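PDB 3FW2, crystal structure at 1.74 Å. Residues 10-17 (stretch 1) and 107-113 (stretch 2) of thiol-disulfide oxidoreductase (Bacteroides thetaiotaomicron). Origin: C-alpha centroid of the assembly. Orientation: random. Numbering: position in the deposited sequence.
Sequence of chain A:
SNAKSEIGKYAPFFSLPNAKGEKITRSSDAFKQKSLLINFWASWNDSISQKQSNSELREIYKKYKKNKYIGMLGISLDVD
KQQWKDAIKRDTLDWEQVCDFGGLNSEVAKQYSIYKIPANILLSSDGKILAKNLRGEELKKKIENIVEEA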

ATOM      1  N   TYR A  10      -0.435  -3.383  24.127  1.00 20.42           N
ATOM      2  CA  TYR A  10      -0.285  -4.770  23.726  1.00 20.51           C
ATOM      3  C   TYR A  10      -0.636  -4.903  22.247  1.00 18.99           C
ATOM      4  O   TYR A  10      -1.616  -4.313  21.798  1.00 18.54           O
ATOM      5  CB  TYR A  10      -1.208  -5.652  24.553  1.00 20.88           C
ATOM      6  CG  TYR A  10      -0.730  -5.891  25.956  1.00 27.90           C
ATOM      7  CD1 TYR A  10       0.449  -6.615  26.190  1.00 33.23           C
ATOM      8  CD2 TYR A  10      -1.465  -5.447  27.055  1.00 33.19           C
ATOM      9  CE1 TYR A  10       0.884  -6.893  27.475  1.00 35.66           C
ATOM     10  CE2 TYR A  10      -1.034  -5.712  28.356  1.00 35.48           C
ATOM     11  CZ  TYR A  10       0.145  -6.435  28.559  1.00 37.20           C
ATOM     12  OH  TYR A  10       0.601  -6.712  29.841  1.00 37.09           O
ATOM     13  N   ALA A  11       0.169  -5.684  21.519  1.00 17.27           N
ATOM     14  CA  ALA A  11      -0.015  -5.918  20.075  1.00 16.16           C
ATOM     15  C   ALA A  11      -1.450  -6.418  19.766  1.00 14.63           C
ATOM     16  O   ALA A  11      -1.890  -7.357  20.386  1.00 13.85           O
ATOM     17  CB  ALA A  11       1.001  -6.990  19.601  1.00 15.90           C
ATOM     18  N   PRO A  12      -2.138  -5.830  18.762  1.00 13.53           N
ATOM     19  CA  PRO A  12      -3.378  -6.466  18.283  1.00 13.14           C
ATOM     20  C   PRO A  12      -3.197  -7.918  17.837  1.00 13.20           C
ATOM     21  O   PRO A  12      -2.124  -8.309  17.306  1.00 11.20           O
ATOM     22  CB  PRO A  12      -3.790  -5.599  17.077  1.00 13.64           C
ATOM     23  CG  PRO A  12      -3.189  -4.202  17.382  1.00 14.47           C
ATOM     24  CD  PRO A  12      -1.859  -4.554  18.068  1.00 14.47           C
ATOM     25  N   PHE A  13      -4.223  -8.726  18.054  1.00 12.56           N
ATOM     26  CA  PHE A  13      -4.117 -10.121  17.660  1.00 13.45           C
ATOM     27  C   PHE A  13      -3.980 -10.265  16.165  1.00 13.66           C
ATOM     28  O   PHE A  13      -4.566  -9.475  15.395  1.00 14.64           O
ATOM     29  CB  PHE A  13      -5.352 -10.857  18.101  1.00 14.25           C
ATOM     30  CG  PHE A  13      -5.343 -12.296  17.758  1.00 13.85           C
ATOM     31  CD1 PHE A  13      -4.503 -13.174  18.414  1.00 16.13           C
ATOM     32  CD2 PHE A  13      -6.228 -12.780  16.832  1.00 14.98           C
ATOM     33  CE1 PHE A  13      -4.536 -14.555  18.096  1.00 15.59           C
ATOM     34  CE2 PHE A  13      -6.262 -14.140  16.528  1.00 14.68           C
ATOM     35  CZ  PHE A  13      -5.424 -15.000  17.135  1.00 14.47           C
ATOM     36  N   PHE A  14      -3.168 -11.228  15.756  1.00 12.46           N
ATOM     37  CA  PHE A  14      -3.233 -11.705  14.409  1.00 11.97           C
ATOM     38  C   PHE A  14      -3.029 -13.202  14.367  1.00 11.75           C
ATOM     39  O   PHE A  14      -2.428 -13.767  15.266  1.00 12.33           O
ATOM     40  CB  PHE A  14      -2.188 -11.014  13.511  1.00 12.36           C
ATOM     41  CG  PHE A  14      -0.801 -11.296  13.926  1.00 12.01           C
ATOM     42  CD1 PHE A  14      -0.137 -10.418  14.739  1.00 12.33           C
ATOM     43  CD2 PHE A  14      -0.127 -12.461  13.458  1.00 12.59           C
ATOM     44  CE1 PHE A  14       1.178 -10.683  15.171  1.00 11.49           C
ATOM     45  CE2 PHE A  14       1.155 -12.729  13.881  1.00 14.36           C
ATOM     46  CZ  PHE A  14       1.817 -11.837  14.725  1.00 12.00           C
ATOM     47  N   SER A  15      -3.544 -13.805  13.304  1.00 12.25           N
ATOM     48  CA  SER A  15      -3.386 -15.198  13.016  1.00 11.89           C
ATOM     49  C   SER A  15      -3.451 -15.340  11.523  1.00 11.53           C
ATOM     50  O   SER A  15      -4.506 -15.162  10.926  1.00 11.75           O
ATOM     51  CB  SER A  15      -4.503 -16.023  13.673  1.00 12.34           C
ATOM     52  OG  SER A  15      -4.462 -17.396  13.298  1.00 12.58           O
ATOM     53  N   LEU A  16      -2.318 -15.677  10.930  1.00 11.03           N
ATOM     54  CA  LEU A  16      -2.094 -15.567   9.507  1.00 11.74           C
ATOM     55  C   LEU A  16      -1.395 -16.786   8.953  1.00 11.25           C
ATOM     56  O   LEU A  16      -0.443 -17.292   9.590  1.00 10.06           O
ATOM     57  CB  LEU A  16      -1.229 -14.303   9.259  1.00 12.01           C
ATOM     58  CG  LEU A  16      -1.900 -12.969   9.579  1.00 13.51           C
ATOM     59  CD1 LEU A  16      -0.899 -11.786   9.641  1.00 14.08           C
ATOM     60  CD2 LEU A  16      -3.051 -12.654   8.625  1.00 14.71           C
ATOM     61  N   PRO A  17      -1.794 -17.236   7.757  1.00 11.33           N
ATOM     62  CA  PRO A  17      -1.219 -18.484   7.217  1.00 11.87           C
ATOM     63  C   PRO A  17       0.144 -18.327   6.549  1.00 11.52           C
ATOM     64  O   PRO A  17       0.356 -17.338   5.825  1.00 11.70           O
ATOM     65  CB  PRO A  17      -2.260 -18.912   6.179  1.00 12.32           C
ATOM     66  CG  PRO A  17      -2.883 -17.635   5.709  1.00 13.13           C
ATOM     67  CD  PRO A  17      -2.888 -16.730   6.900  1.00 12.15           C
ATOM     68  N   GLU A 107      -6.987  -7.687   7.332  1.00 16.04           N
ATOM     69  CA  GLU A 107      -7.320  -7.126   8.651  1.00 14.23           C
ATOM     70  C   GLU A 107      -6.067  -6.658   9.398  1.00 11.01           C
ATOM     71  O   GLU A 107      -6.086  -5.649  10.086  1.00 11.90           O
ATOM     72  CB  GLU A 107      -8.046  -8.178   9.527  1.00 16.52           C
ATOM     73  CG  GLU A 107      -9.459  -8.481   9.093  1.00 17.29           C
ATOM     74  CD  GLU A 107     -10.391  -7.302   9.210  1.00 18.77           C
ATOM     75  OE1 GLU A 107     -10.581  -6.750  10.315  1.00 19.15           O
ATOM     76  OE2 GLU A 107     -11.003  -6.964   8.189  1.00 22.20           O
ATOM     77  N   VAL A 108      -4.993  -7.394   9.290  1.00 12.07           N
ATOM     78  CA  VAL A 108      -3.766  -7.077  10.023  1.00 12.70           C
ATOM     79  C   VAL A 108      -3.233  -5.685   9.654  1.00 12.78           C
ATOM     80  O   VAL A 108      -2.710  -4.946  10.524  1.00 11.97           O
ATOM     81  CB  VAL A 108      -2.668  -8.183   9.884  1.00 12.78           C
ATOM     82  CG1 VAL A 108      -2.152  -8.295   8.421  1.00 15.17           C
ATOM     83  CG2 VAL A 108      -1.559  -7.993  10.921  1.00 12.75           C
ATOM     84  N   ALA A 109      -3.432  -5.304   8.400  1.00 13.13           N
ATOM     85  CA  ALA A 109      -2.987  -3.982   7.938  1.00 13.95           C
ATOM     86  C   ALA A 109      -3.741  -2.859   8.597  1.00 13.25           C
ATOM     87  O   ALA A 109      -3.177  -1.822   8.903  1.00 13.32           O
ATOM     88  CB  ALA A 109      -3.097  -3.864   6.385  1.00 14.08           C
ATOM     89  N   LYS A 110      -5.033  -3.061   8.789  1.00 13.97           N
ATOM     90  CA  LYS A 110      -5.846  -2.113   9.495  1.00 14.04           C
ATOM     91  C   LYS A 110      -5.510  -2.149  10.965  1.00 13.01           C
ATOM     92  O   LYS A 110      -5.391  -1.086  11.611  1.00 13.24           O
ATOM     93  CB  LYS A 110      -7.316  -2.445   9.259  1.00 15.90           C
ATOM     94  CG  LYS A 110      -7.670  -2.517   7.776  1.00 21.89           C
ATOM     95  CD  LYS A 110      -9.178  -2.715   7.526  1.00 28.18           C
ATOM     96  CE  LYS A 110      -9.521  -4.164   7.313  1.00 31.07           C
ATOM     97  NZ  LYS A 110     -11.003  -4.411   7.209  1.00 35.03           N
ATOM     98  N   GLN A 111      -5.397  -3.334  11.526  1.00 12.81           N
ATOM     99  CA  GLN A 111      -5.135  -3.433  12.996  1.00 14.69           C
ATOM    100  C   GLN A 111      -3.811  -2.781  13.406  1.00 13.70           C
ATOM    101  O   GLN A 111      -3.710  -2.183  14.498  1.00 12.87           O
ATOM    102  CB  GLN A 111      -5.160  -4.888  13.463  1.00 15.57           C
ATOM    103  CG  GLN A 111      -6.496  -5.626  13.332  1.00 20.18           C
ATOM    104  CD  GLN A 111      -7.577  -4.980  14.172  1.00 25.70           C
ATOM    105  OE1 GLN A 111      -7.743  -5.343  15.307  1.00 31.31           O
ATOM    106  NE2 GLN A 111      -8.285  -3.991  13.625  1.00 28.70           N
ATOM    107  N   TYR A 112      -2.801  -2.899  12.528  1.00 12.72           N
ATOM    108  CA  TYR A 112      -1.478  -2.338  12.787  1.00 11.87           C
ATOM    109  C   TYR A 112      -1.320  -0.926  12.172  1.00 12.98           C
ATOM    110  O   TYR A 112      -0.216  -0.432  12.175  1.00 13.50           O
ATOM    111  CB  TYR A 112      -0.369  -3.285  12.288  1.00 12.62           C
ATOM    112  CG  TYR A 112      -0.186  -4.353  13.319  1.00 12.12           C
ATOM    113  CD1 TYR A 112      -1.131  -5.368  13.434  1.00 10.67           C
ATOM    114  CD2 TYR A 112       0.851  -4.282  14.264  1.00 10.88           C
ATOM    115  CE1 TYR A 112      -0.994  -6.351  14.417  1.00 10.81           C
ATOM    116  CE2 TYR A 112       1.002  -5.263  15.249  1.00 13.76           C
ATOM    117  CZ  TYR A 112       0.063  -6.302  15.320  1.00 13.81           C
ATOM    118  OH  TYR A 112       0.207  -7.221  16.359  1.00 12.54           O
ATOM    119  N   SER A 113      -2.400  -0.349  11.629  1.00 13.49           N
ATOM    120  CA  SER A 113      -2.404   1.045  11.100  1.00 14.84           C
ATOM    121  C   SER A 113      -1.238   1.265  10.147  1.00 14.80           C
ATOM    122  O   SER A 113      -0.498   2.260  10.248  1.00 17.23           O
ATOM    123  CB  SER A 113      -2.343   2.052  12.246  1.00 15.83           C
ATOM    124  OG  SER A 113      -3.503   1.831  13.038  1.00 19.92           O
TER
HETATM  125  O   HOH W   1      -6.620  -7.769  16.035  1.00 27.22           O

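How do the two backbones meet? Stretch 1 is mostly extended loop, with Leu-16 and Pro-17 in a strand, while stretch 2 holds the last part of a helix, residues 107 to 111, and the two residues after it. Gln-111 N donates to Glu-107 O at 2.8 Å and Tyr-112 N to Val-108 O at 2.9 Å, so the helical hydrogen bonding reaches Tyr-112 even though that residue is the first to leave helical phi/psi. The chains keep side-chain distance from each other: the CA atoms of Pro-12 and Gln-111 lie 6.3 Å apart, and those of Phe-14 and Val-108 6.4 Å. Moving forward along stretch 1 therefore means moving back along the helix.

What ties the loop to the end of the helix? Tyr-112 does most of this work, and it has the largest area covered by the other stretch. Its CA-to-CB bond points sideways, but with chi1 at -80° (m) the ring extends toward the loop and its hydroxyl reaches the backbone there. There Tyr-112 OH donates a hydrogen bond to Pro-12 O at 2.7 Å, the one direct hydrogen bond between the stretches.

How is the Tyr-112 ring packed? Pro-12 lies over one face, its CD 4.2 Å from the ring centroid and 28° off the normal, a CH-pi arrangement that sets a proline C-H group against the aromatic electrons. The same residue thus receives the tyrosine's hydrogen bond through its carbonyl and covers its ring with its own. Near the hydroxyl, Ala-11 CB comes within 3.3 Å of Tyr-112 OH, and Phe-14 CD1 within 3.6 Å of the same oxygen, which sits at the edge of the Phe-14 ring, near its plane. Pro-12 also reaches the helix end, with its CB 3.9 Å from Gln-111 CB.

What holds the other end of the contact? Here the packing is apolar and centres on Val-108: its CG2 is 4.0 Å from Phe-14 CB, and its CG1 and CG2 are 3.9 and 4.1 Å from Leu-16 CD1. All three residues are buried, and their CA-to-CB bonds point toward the opposing stretch. Phe-13, between Pro-12 and Phe-14, points away, as alternation in an extended chain would have it.

Does water take part? Water 1 bridges the more exposed side of the contact, donating to Phe-13 O at 2.7 Å and to Gln-111 OE1 at 2.8 Å. Phe-13 is thus linked to the helix through its backbone, although its side chain comes no nearer to stretch 2 than the 6.6 Å between Phe-13 CB and Gln-111 OE1.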